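Local atomic coordinates of esterase (Xanthomonas oryzae pv. oryzae, PDB entry 3H2G), a protein that acts as a cell wall-degrading esterase of a rice pathogen, contributes to virulence, and probably hydrolyses ester bonds through an alpha/beta-hydrolase fold. Residues 85-96 / 122-130; 133-141 / 237-246. All coordinates share one frame; numbering follows the deposited sequence.

Interaction 1: residues 85-96 / 122-130; sequences GHPTEALRAQEQ and GSDYLGLGK
Arg92 and Leu128 bring their CA atoms to 4.8 Å, and Glu95 and Gly129 theirs to 4.6 Å, where the loop after strand 79-85, having bowed out, returns to the chain that follows the neighbouring parallel strand 119-123; Gly129 N gives Arg92 O a weak hydrogen bond. His86 CG stands between its backbone N and carbonyl carbon (chi1 75°), which lays the imidazole against Tyr125 as an offset stack, planes 26° apart, Tyr125 CE1 over one face near the rim. Tyr125 reaches past this ring, and its OH donates to His86 O at 2.8 Å, in the carbonyl plane and on a lone pair; Thr181 is a further partner. His86 ND1 bonds weakly to Ser123 O. Leu128 CD1 meets the imidazole edge, 3.9 Å from His86 NE2.

Where the 85-96 loop returns at Gln96, Asp124 OD1 is gripped from opposite faces of its carboxylate plane: Gln96 N comes on the syn side, nearly straight at 3.0 Å, Gln96 NE2 from well above the plane at 3.3 Å. A short aspartate suits this place, its OD2 held by Ser64. Gly129 CA lies 3.7 Å from Glu95 CG; phi is positive, and a CB would run into Asp124 OD2. In this probable alpha/beta-hydrolase fold Tyr125 touches a likely nucleophile elbow, while the start of helix 96-102 would probably stabilise a negative Asp124.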
loop_
_atom_site.group_PDB
_atom_site.type_symbol
_atom_site.label_atom_id
_atom_site.label_comp_id
_atom_site.label_asym_id
_atom_site.label_seq_id
_atom_site.Cartn_x
_atom_site.Cartn_y
_atom_site.Cartn_z
ATOM N N GLY A 85 4.654 -1.901 0.421
ATOM C CA GLY A 85 3.640 -0.917 0.756
ATOM C C GLY A 85 2.439 -1.618 1.382
ATOM O O GLY A 85 1.835 -2.492 0.759
ATOM N N HIS A 86 2.085 -1.249 2.611
ATOM C CA HIS A 86 0.949 -1.881 3.282
ATOM C C HIS A 86 -0.385 -1.277 2.844
ATOM O O HIS A 86 -0.428 -0.173 2.300
ATOM C CB HIS A 86 1.105 -1.792 4.813
ATOM C CG HIS A 86 0.834 -0.435 5.389
ATOM N ND1 HIS A 86 1.802 0.311 6.028
ATOM C CD2 HIS A 86 -0.313 0.278 5.490
ATOM C CE1 HIS A 86 1.261 1.420 6.502
ATOM N NE2 HIS A 86 -0.021 1.424 6.189
ATOM N N PRO A 87 -1.495 -2.000 3.071
ATOM C CA PRO A 87 -2.836 -1.533 2.698
ATOM C C PRO A 87 -3.399 -0.449 3.619
ATOM O O PRO A 87 -2.769 -0.061 4.601
ATOM C CB PRO A 87 -3.664 -2.815 2.735
ATOM C CG PRO A 87 -3.027 -3.578 3.863
ATOM C CD PRO A 87 -1.543 -3.387 3.569
ATOM N N THR A 88 -4.594 0.031 3.296
ATOM C CA THR A 88 -5.237 1.085 4.077
ATOM C C THR A 88 -5.245 0.789 5.570
ATOM O O THR A 88 -5.656 -0.292 6.001
ATOM C CB THR A 88 -6.695 1.312 3.620
ATOM O OG1 THR A 88 -6.721 1.500 2.200
ATOM C CG2 THR A 88 -7.277 2.558 4.291
ATOM N N GLU A 89 -4.787 1.759 6.353
ATOM C CA GLU A 89 -4.738 1.627 7.804
ATOM C C GLU A 89 -5.353 2.863 8.452
ATOM O O GLU A 89 -4.818 3.967 8.324
ATOM C CB GLU A 89 -3.289 1.473 8.276
ATOM C CG GLU A 89 -3.159 1.350 9.788
ATOM C CD GLU A 89 -3.864 0.121 10.322
ATOM O OE1 GLU A 89 -3.348 -0.993 10.102
ATOM O OE2 GLU A 89 -4.937 0.266 10.947
ATOM N N ALA A 90 -6.472 2.671 9.144
ATOM C CA ALA A 90 -7.167 3.771 9.811
ATOM C C ALA A 90 -6.807 3.896 11.291
ATOM O O ALA A 90 -7.125 4.908 11.918
ATOM C CB ALA A 90 -8.675 3.605 9.658
ATOM N N LEU A 91 -6.168 2.873 11.856
ATOM C CA LEU A 91 -5.774 2.931 13.267
ATOM C C LEU A 91 -4.420 3.625 13.324
ATOM O O LEU A 91 -3.393 3.037 12.989
ATOM C CB LEU A 91 -5.667 1.524 13.874
ATOM C CG LEU A 91 -5.431 1.478 15.393
ATOM C CD1 LEU A 91 -6.695 1.926 16.120
ATOM C CD2 LEU A 91 -5.056 0.068 15.828
ATOM N N ARG A 92 -4.432 4.883 13.751
ATOM C CA ARG A 92 -3.223 5.698 13.827
ATOM C C ARG A 92 -1.994 5.047 14.454
ATOM O O ARG A 92 -0.898 5.139 13.907
ATOM C CB ARG A 92 -3.526 7.008 14.568
ATOM C CG ARG A 92 -2.280 7.798 14.959
ATOM C CD ARG A 92 -2.619 9.135 15.597
ATOM N NE ARG A 92 -2.949 10.148 14.599
ATOM C CZ ARG A 92 -4.151 10.695 14.446
ATOM N NH1 ARG A 92 -5.160 10.331 15.231
ATOM N NH2 ARG A 92 -4.342 11.613 13.506
ATOM N N ALA A 93 -2.176 4.380 15.589
ATOM C CA ALA A 93 -1.055 3.767 16.307
ATOM C C ALA A 93 -0.491 2.463 15.741
ATOM O O ALA A 93 0.581 2.022 16.154
ATOM C CB ALA A 93 -1.451 3.557 17.769
ATOM N N GLN A 94 -1.202 1.855 14.799
ATOM C CA GLN A 94 -0.782 0.584 14.217
ATOM C C GLN A 94 0.632 0.542 13.639
ATOM O O GLN A 94 1.010 1.382 12.821
ATOM C CB GLN A 94 -1.772 0.163 13.128
ATOM C CG GLN A 94 -1.579 -1.264 12.652
ATOM C CD GLN A 94 -1.722 -2.261 13.780
ATOM O OE1 GLN A 94 -2.690 -2.222 14.537
ATOM N NE2 GLN A 94 -0.756 -3.163 13.901
ATOM N N GLU A 95 1.400 -0.453 14.075
ATOM C CA GLU A 95 2.768 -0.670 13.601
ATOM C C GLU A 95 2.829 -2.075 12.991
ATOM O O GLU A 95 2.507 -3.059 13.660
ATOM C CB GLU A 95 3.758 -0.591 14.763
ATOM C CG GLU A 95 3.863 0.768 15.432
ATOM C CD GLU A 95 4.618 0.697 16.747
ATOM O OE1 GLU A 95 5.680 0.040 16.793
ATOM O OE2 GLU A 95 4.154 1.302 17.734
ATOM N N GLN A 96 3.241 -2.176 11.731
ATOM C CA GLN A 96 3.320 -3.481 11.075
ATOM C C GLN A 96 4.187 -4.491 11.825
ATOM O O GLN A 96 3.835 -5.666 11.929
ATOM C CB GLN A 96 3.879 -3.345 9.662
ATOM C CG GLN A 96 3.035 -2.536 8.708
ATOM C CD GLN A 96 3.723 -2.376 7.372
ATOM O OE1 GLN A 96 3.682 -3.270 6.525
ATOM N NE2 GLN A 96 4.387 -1.243 7.186
ATOM N N GLY A 122 9.240 -2.207 5.094
ATOM C CA GLY A 122 8.001 -1.488 4.863
ATOM C C GLY A 122 7.859 -0.314 5.813
ATOM O O GLY A 122 8.189 -0.420 6.991
ATOM N N SER A 123 7.400 0.818 5.295
ATOM C CA SER A 123 7.191 1.995 6.125
ATOM C C SER A 123 5.760 1.946 6.623
ATOM O O SER A 123 4.884 1.450 5.922
ATOM C CB SER A 123 7.381 3.275 5.307
ATOM O OG SER A 123 6.947 4.411 6.040
ATOM N N ASP A 124 5.515 2.444 7.832
ATOM C CA ASP A 124 4.152 2.473 8.339
ATOM C C ASP A 124 3.437 3.673 7.719
ATOM O O ASP A 124 2.222 3.813 7.846
ATOM C CB ASP A 124 4.134 2.567 9.868
ATOM C CG ASP A 124 4.489 1.248 10.529
ATOM O OD1 ASP A 124 3.947 0.209 10.096
ATOM O OD2 ASP A 124 5.298 1.246 11.480
ATOM N N TYR A 125 4.210 4.519 7.033
ATOM C CA TYR A 125 3.713 5.727 6.361
ATOM C C TYR A 125 3.638 6.922 7.308
ATOM O O TYR A 125 3.610 6.760 8.525
ATOM C CB TYR A 125 2.308 5.519 5.776
ATOM C CG TYR A 125 2.163 4.462 4.702
ATOM C CD1 TYR A 125 0.901 3.968 4.370
ATOM C CD2 TYR A 125 3.269 3.969 4.005
ATOM C CE1 TYR A 125 0.736 3.014 3.377
ATOM C CE2 TYR A 125 3.112 3.007 2.997
ATOM C CZ TYR A 125 1.840 2.538 2.693
ATOM O OH TYR A 125 1.659 1.596 1.702
ATOM N N LEU A 126 3.592 8.123 6.737
ATOM C CA LEU A 126 3.481 9.336 7.537
ATOM C C LEU A 126 2.155 9.320 8.294
ATOM O O LEU A 126 1.126 8.941 7.739
ATOM C CB LEU A 126 3.511 10.582 6.644
ATOM C CG LEU A 126 4.821 11.062 6.018
ATOM C CD1 LEU A 126 4.549 12.326 5.212
ATOM C CD2 LEU A 126 5.843 11.352 7.104
ATOM N N GLY A 127 2.185 9.728 9.559
ATOM C CA GLY A 127 0.964 9.787 10.342
ATOM C C GLY A 127 0.483 8.494 10.971
ATOM O O GLY A 127 -0.540 8.490 11.656
ATOM N N LEU A 128 1.204 7.402 10.747
ATOM C CA LEU A 128 0.823 6.109 11.310
ATOM C C LEU A 128 1.990 5.517 12.089
ATOM O O LEU A 128 3.121 5.981 11.964
ATOM C CB LEU A 128 0.400 5.151 10.193
ATOM C CG LEU A 128 -0.772 5.633 9.332
ATOM C CD1 LEU A 128 -0.960 4.692 8.151
ATOM C CD2 LEU A 128 -2.041 5.713 10.181
ATOM N N GLY A 129 1.718 4.490 12.889
ATOM C CA GLY A 129 2.780 3.885 13.673
ATOM C C GLY A 129 3.382 4.907 14.620
ATOM O O GLY A 129 2.654 5.622 15.307
ATOM N N LYS A 130 4.709 4.997 14.649
ATOM C CA LYS A 130 5.385 5.944 15.535
ATOM C C LYS A 130 5.656 7.311 14.900
ATOM O O LYS A 130 6.349 8.143 15.486
ATOM C CB LYS A 130 6.708 5.350 16.021
ATOM C CG LYS A 130 6.571 4.108 16.883
ATOM C CD LYS A 130 7.948 3.620 17.315
ATOM C CE LYS A 130 7.866 2.388 18.195
ATOM N NZ LYS A 130 9.228 1.935 18.622
HETATM O O HOH W 1 4.481 -0.582 4.165
HETATM O O HOH W 2 -1.495 10.939 12.245
HETATM O O HOH W 3 1.143 0.601 10.055
#

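Interaction 2: residues 133-141 / 237-246; sequences YAYHPYLHS and YAIVAMQHTY
With CG of Tyr135 turned between its backbone N and carbonyl carbon (chi1 62°), and CG of His244 set beside its own backbone N, the two side chains run antiparallel as an offset stack with planes 25° apart. Each CB lies over the partner's ring: His244 CB sits 3.4 Å from the centroid of the Tyr135 ring, almost on its normal, and Tyr135 CB covers the imidazole in return. The rings of Tyr138 and Tyr237 are also nearly parallel and offset, at 18°, centroids 4.3 Å apart; Leu139 CG covers the other face of the Tyr138 ring. Between these two stacks Ala241 keeps the helix surface low: its CB meets Tyr138 CB and His136 O, each at 3.5 Å, where a small residue suits the close approach of the loop.

His136 ND1 gives a weak bond to Tyr237 OH, whose stronger partner is Glu89 O. At the far end Thr245 CG2 lies over the face of His140, 3.8 Å from its centroid, while Tyr246 OH, bonded to Asn317, meets the edge of that ring. Water 4 joins Tyr138 O to Thr245 OG1. Within the probable alpha/beta-hydrolase fold, this buried contact fastens helix 231-246 to the loop before helix 141-162 through aromatic faces and CH-pi contacts, with a single, weak direct hydrogen bond.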
loop_
_atom_site.group_PDB
_atom_site.type_symbol
_atom_site.label_atom_id
_atom_site.label_comp_id
_atom_site.label_asym_id
_atom_site.label_seq_id
_atom_site.Cartn_x
_atom_site.Cartn_y
_atom_site.Cartn_z
ATOM N N TYR A 133 3.746 12.741 12.336
ATOM C CA TYR A 133 2.865 13.518 11.461
ATOM C C TYR A 133 1.432 13.551 12.005
ATOM O O TYR A 133 0.901 12.534 12.447
ATOM C CB TYR A 133 2.887 12.950 10.037
ATOM C CG TYR A 133 3.029 14.019 8.971
ATOM C CD1 TYR A 133 4.135 14.873 8.956
ATOM C CD2 TYR A 133 2.054 14.185 7.985
ATOM C CE1 TYR A 133 4.267 15.867 7.986
ATOM C CE2 TYR A 133 2.175 15.177 7.009
ATOM C CZ TYR A 133 3.283 16.014 7.017
ATOM O OH TYR A 133 3.400 16.998 6.066
ATOM N N ALA A 134 0.815 14.730 11.955
ATOM C CA ALA A 134 -0.538 14.937 12.475
ATOM C C ALA A 134 -1.671 14.197 11.768
ATOM O O ALA A 134 -2.757 14.045 12.327
ATOM C CB ALA A 134 -0.846 16.434 12.514
ATOM N N TYR A 135 -1.436 13.753 10.539
ATOM C CA TYR A 135 -2.458 13.018 9.795
ATOM C C TYR A 135 -1.759 12.076 8.830
ATOM O O TYR A 135 -0.539 12.133 8.687
ATOM C CB TYR A 135 -3.352 13.977 8.992
ATOM C CG TYR A 135 -2.609 14.776 7.938
ATOM C CD1 TYR A 135 -1.937 15.955 8.270
ATOM C CD2 TYR A 135 -2.553 14.337 6.612
ATOM C CE1 TYR A 135 -1.225 16.677 7.307
ATOM C CE2 TYR A 135 -1.843 15.049 5.644
ATOM C CZ TYR A 135 -1.182 16.215 5.998
ATOM O OH TYR A 135 -0.466 16.905 5.045
ATOM N N HIS A 136 -2.517 11.200 8.180
ATOM C CA HIS A 136 -1.915 10.306 7.198
ATOM C C HIS A 136 -2.331 10.739 5.802
ATOM O O HIS A 136 -3.525 10.811 5.497
ATOM C CB HIS A 136 -2.337 8.848 7.392
ATOM C CG HIS A 136 -1.872 7.957 6.282
ATOM N ND1 HIS A 136 -2.737 7.221 5.498
ATOM C CD2 HIS A 136 -0.638 7.760 5.762
ATOM C CE1 HIS A 136 -2.056 6.615 4.541
ATOM N NE2 HIS A 136 -0.780 6.926 4.678
ATOM N N PRO A 137 -1.351 11.054 4.939
ATOM C CA PRO A 137 -1.645 11.477 3.564
ATOM C C PRO A 137 -2.057 10.253 2.744
ATOM O O PRO A 137 -1.290 9.748 1.923
ATOM C CB PRO A 137 -0.316 12.067 3.085
ATOM C CG PRO A 137 0.391 12.458 4.362
ATOM C CD PRO A 137 0.065 11.298 5.264
ATOM N N TYR A 138 -3.269 9.775 2.990
ATOM C CA TYR A 138 -3.812 8.609 2.303
ATOM C C TYR A 138 -3.825 8.801 0.781
ATOM O O TYR A 138 -4.314 9.809 0.279
ATOM C CB TYR A 138 -5.231 8.349 2.829
ATOM C CG TYR A 138 -5.914 7.103 2.307
ATOM C CD1 TYR A 138 -5.288 5.858 2.369
ATOM C CD2 TYR A 138 -7.211 7.164 1.796
ATOM C CE1 TYR A 138 -5.941 4.701 1.936
ATOM C CE2 TYR A 138 -7.872 6.013 1.362
ATOM C CZ TYR A 138 -7.231 4.787 1.435
ATOM O OH TYR A 138 -7.879 3.650 1.002
ATOM N N LEU A 139 -3.265 7.829 0.062
ATOM C CA LEU A 139 -3.215 7.846 -1.400
ATOM C C LEU A 139 -2.472 9.034 -2.014
ATOM O O LEU A 139 -2.762 9.446 -3.143
ATOM C CB LEU A 139 -4.638 7.760 -1.967
ATOM C CG LEU A 139 -5.362 6.455 -1.606
ATOM C CD1 LEU A 139 -6.830 6.531 -2.014
ATOM C CD2 LEU A 139 -4.668 5.286 -2.293
ATOM N N HIS A 140 -1.511 9.572 -1.267
ATOM C CA HIS A 140 -0.700 10.693 -1.732
ATOM C C HIS A 140 0.614 10.115 -2.260
ATOM O O HIS A 140 1.511 9.773 -1.490
ATOM C CB HIS A 140 -0.422 11.661 -0.577
ATOM C CG HIS A 140 0.365 12.868 -0.977
ATOM N ND1 HIS A 140 1.560 13.208 -0.379
ATOM C CD2 HIS A 140 0.127 13.822 -1.909
ATOM C CE1 HIS A 140 2.023 14.319 -0.926
ATOM N NE2 HIS A 140 1.172 14.712 -1.857
ATOM N N SER A 141 0.714 10.007 -3.581
ATOM C CA SER A 141 1.887 9.440 -4.236
ATOM C C SER A 141 3.242 9.918 -3.724
ATOM O O SER A 141 4.119 9.105 -3.423
ATOM C CB SER A 141 1.803 9.688 -5.746
ATOM O OG SER A 141 0.593 9.176 -6.277
ATOM N N TYR A 237 -11.940 8.403 4.076
ATOM C CA TYR A 237 -10.512 8.510 4.388
ATOM C C TYR A 237 -9.844 9.381 3.314
ATOM O O TYR A 237 -9.066 10.286 3.618
ATOM C CB TYR A 237 -9.877 7.112 4.409
ATOM C CG TYR A 237 -8.596 6.990 5.222
ATOM C CD1 TYR A 237 -8.146 5.740 5.647
ATOM C CD2 TYR A 237 -7.860 8.118 5.599
ATOM C CE1 TYR A 237 -7.000 5.609 6.433
ATOM C CE2 TYR A 237 -6.707 7.999 6.391
ATOM C CZ TYR A 237 -6.289 6.739 6.804
ATOM O OH TYR A 237 -5.174 6.598 7.596
ATOM N N ALA A 238 -10.172 9.111 2.053
ATOM C CA ALA A 238 -9.609 9.858 0.931
ATOM C C ALA A 238 -9.919 11.352 0.980
ATOM O O ALA A 238 -9.032 12.178 0.775
ATOM C CB ALA A 238 -10.111 9.273 -0.386
ATOM N N ILE A 239 -11.178 11.695 1.238
ATOM C CA ILE A 239 -11.592 13.098 1.297
ATOM C C ILE A 239 -10.904 13.852 2.436
ATOM O O ILE A 239 -10.338 14.929 2.229
ATOM C CB ILE A 239 -13.128 13.207 1.460
ATOM C CG1 ILE A 239 -13.811 12.671 0.198
ATOM C CG2 ILE A 239 -13.535 14.658 1.736
ATOM C CD1 ILE A 239 -15.320 12.524 0.321
ATOM N N VAL A 240 -10.955 13.283 3.636
ATOM C CA VAL A 240 -10.335 13.899 4.804
ATOM C C VAL A 240 -8.823 14.059 4.611
ATOM O O VAL A 240 -8.256 15.110 4.918
ATOM C CB VAL A 240 -10.618 13.056 6.075
ATOM C CG1 VAL A 240 -9.783 13.551 7.238
ATOM C CG2 VAL A 240 -12.101 13.137 6.426
ATOM N N ALA A 241 -8.174 13.021 4.089
ATOM C CA ALA A 241 -6.732 13.063 3.866
ATOM C C ALA A 241 -6.349 14.082 2.795
ATOM O O ALA A 241 -5.393 14.836 2.971
ATOM C CB ALA A 241 -6.215 11.678 3.482
ATOM N N MET A 242 -7.089 14.111 1.688
ATOM C CA MET A 242 -6.775 15.060 0.625
ATOM C C MET A 242 -6.956 16.497 1.103
ATOM O O MET A 242 -6.245 17.396 0.656
ATOM C CB MET A 242 -7.635 14.791 -0.613
ATOM C CG MET A 242 -7.249 13.518 -1.359
ATOM S SD MET A 242 -5.532 13.529 -1.941
ATOM C CE MET A 242 -5.317 11.815 -2.433
ATOM N N GLN A 243 -7.908 16.715 2.009
ATOM C CA GLN A 243 -8.122 18.052 2.556
ATOM C C GLN A 243 -6.912 18.428 3.418
ATOM O O GLN A 243 -6.429 19.554 3.358
ATOM C CB GLN A 243 -9.406 18.094 3.396
ATOM C CG GLN A 243 -9.576 19.364 4.238
ATOM C CD GLN A 243 -9.439 20.639 3.422
ATOM O OE1 GLN A 243 -9.947 20.729 2.308
ATOM N NE2 GLN A 243 -8.757 21.635 3.983
ATOM N N HIS A 244 -6.417 17.483 4.213
ATOM C CA HIS A 244 -5.252 17.746 5.060
ATOM C C HIS A 244 -4.031 18.052 4.199
ATOM O O HIS A 244 -3.289 19.003 4.449
ATOM C CB HIS A 244 -4.913 16.531 5.930
ATOM C CG HIS A 244 -5.870 16.285 7.054
ATOM N ND1 HIS A 244 -6.206 17.254 7.975
ATOM C CD2 HIS A 244 -6.517 15.159 7.441
ATOM C CE1 HIS A 244 -7.016 16.735 8.881
ATOM N NE2 HIS A 244 -7.220 15.466 8.580
ATOM N N THR A 245 -3.830 17.223 3.183
ATOM C CA THR A 245 -2.689 17.356 2.285
ATOM C C THR A 245 -2.708 18.600 1.403
ATOM O O THR A 245 -1.730 19.346 1.359
ATOM C CB THR A 245 -2.574 16.115 1.369
ATOM O OG1 THR A 245 -2.495 14.931 2.176
ATOM C CG2 THR A 245 -1.331 16.210 0.482
ATOM N N TYR A 246 -3.820 18.828 0.709
ATOM C CA TYR A 246 -3.924 19.963 -0.202
ATOM C C TYR A 246 -4.653 21.190 0.325
ATOM O O TYR A 246 -4.531 22.273 -0.251
ATOM C CB TYR A 246 -4.571 19.520 -1.518
ATOM C CG TYR A 246 -3.763 18.490 -2.264
ATOM C CD1 TYR A 246 -4.075 17.132 -2.179
ATOM C CD2 TYR A 246 -2.657 18.867 -3.030
ATOM C CE1 TYR A 246 -3.307 16.174 -2.835
ATOM C CE2 TYR A 246 -1.881 17.916 -3.693
ATOM C CZ TYR A 246 -2.212 16.573 -3.591
ATOM O OH TYR A 246 -1.448 15.631 -4.247
HETATM O O HOH W 4 -3.813 12.532 0.837
#

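From the N terminus, strand 79-85 leads into the first segment of interaction 1, and the chain returns through helices 96-102 and 108-114 and strand 119-123 to close that loop at residues 122-130. Interaction 2 opens just afterwards at residues 133-141 and closes a much longer loop when helix 231-246 comes back, so the two follow in series and neither nests nor crosses. They nevertheless touch in space: Thr88 OG1 and Tyr138 OH lie 2.7 Å apart, a probable hydrogen bond, and Glu89 O probably accepts one from Tyr237 OH. Together they tie the loops that follow strands 79-85 and 119-123, near a probable nucleophile elbow at Ser176, to helix 231-246.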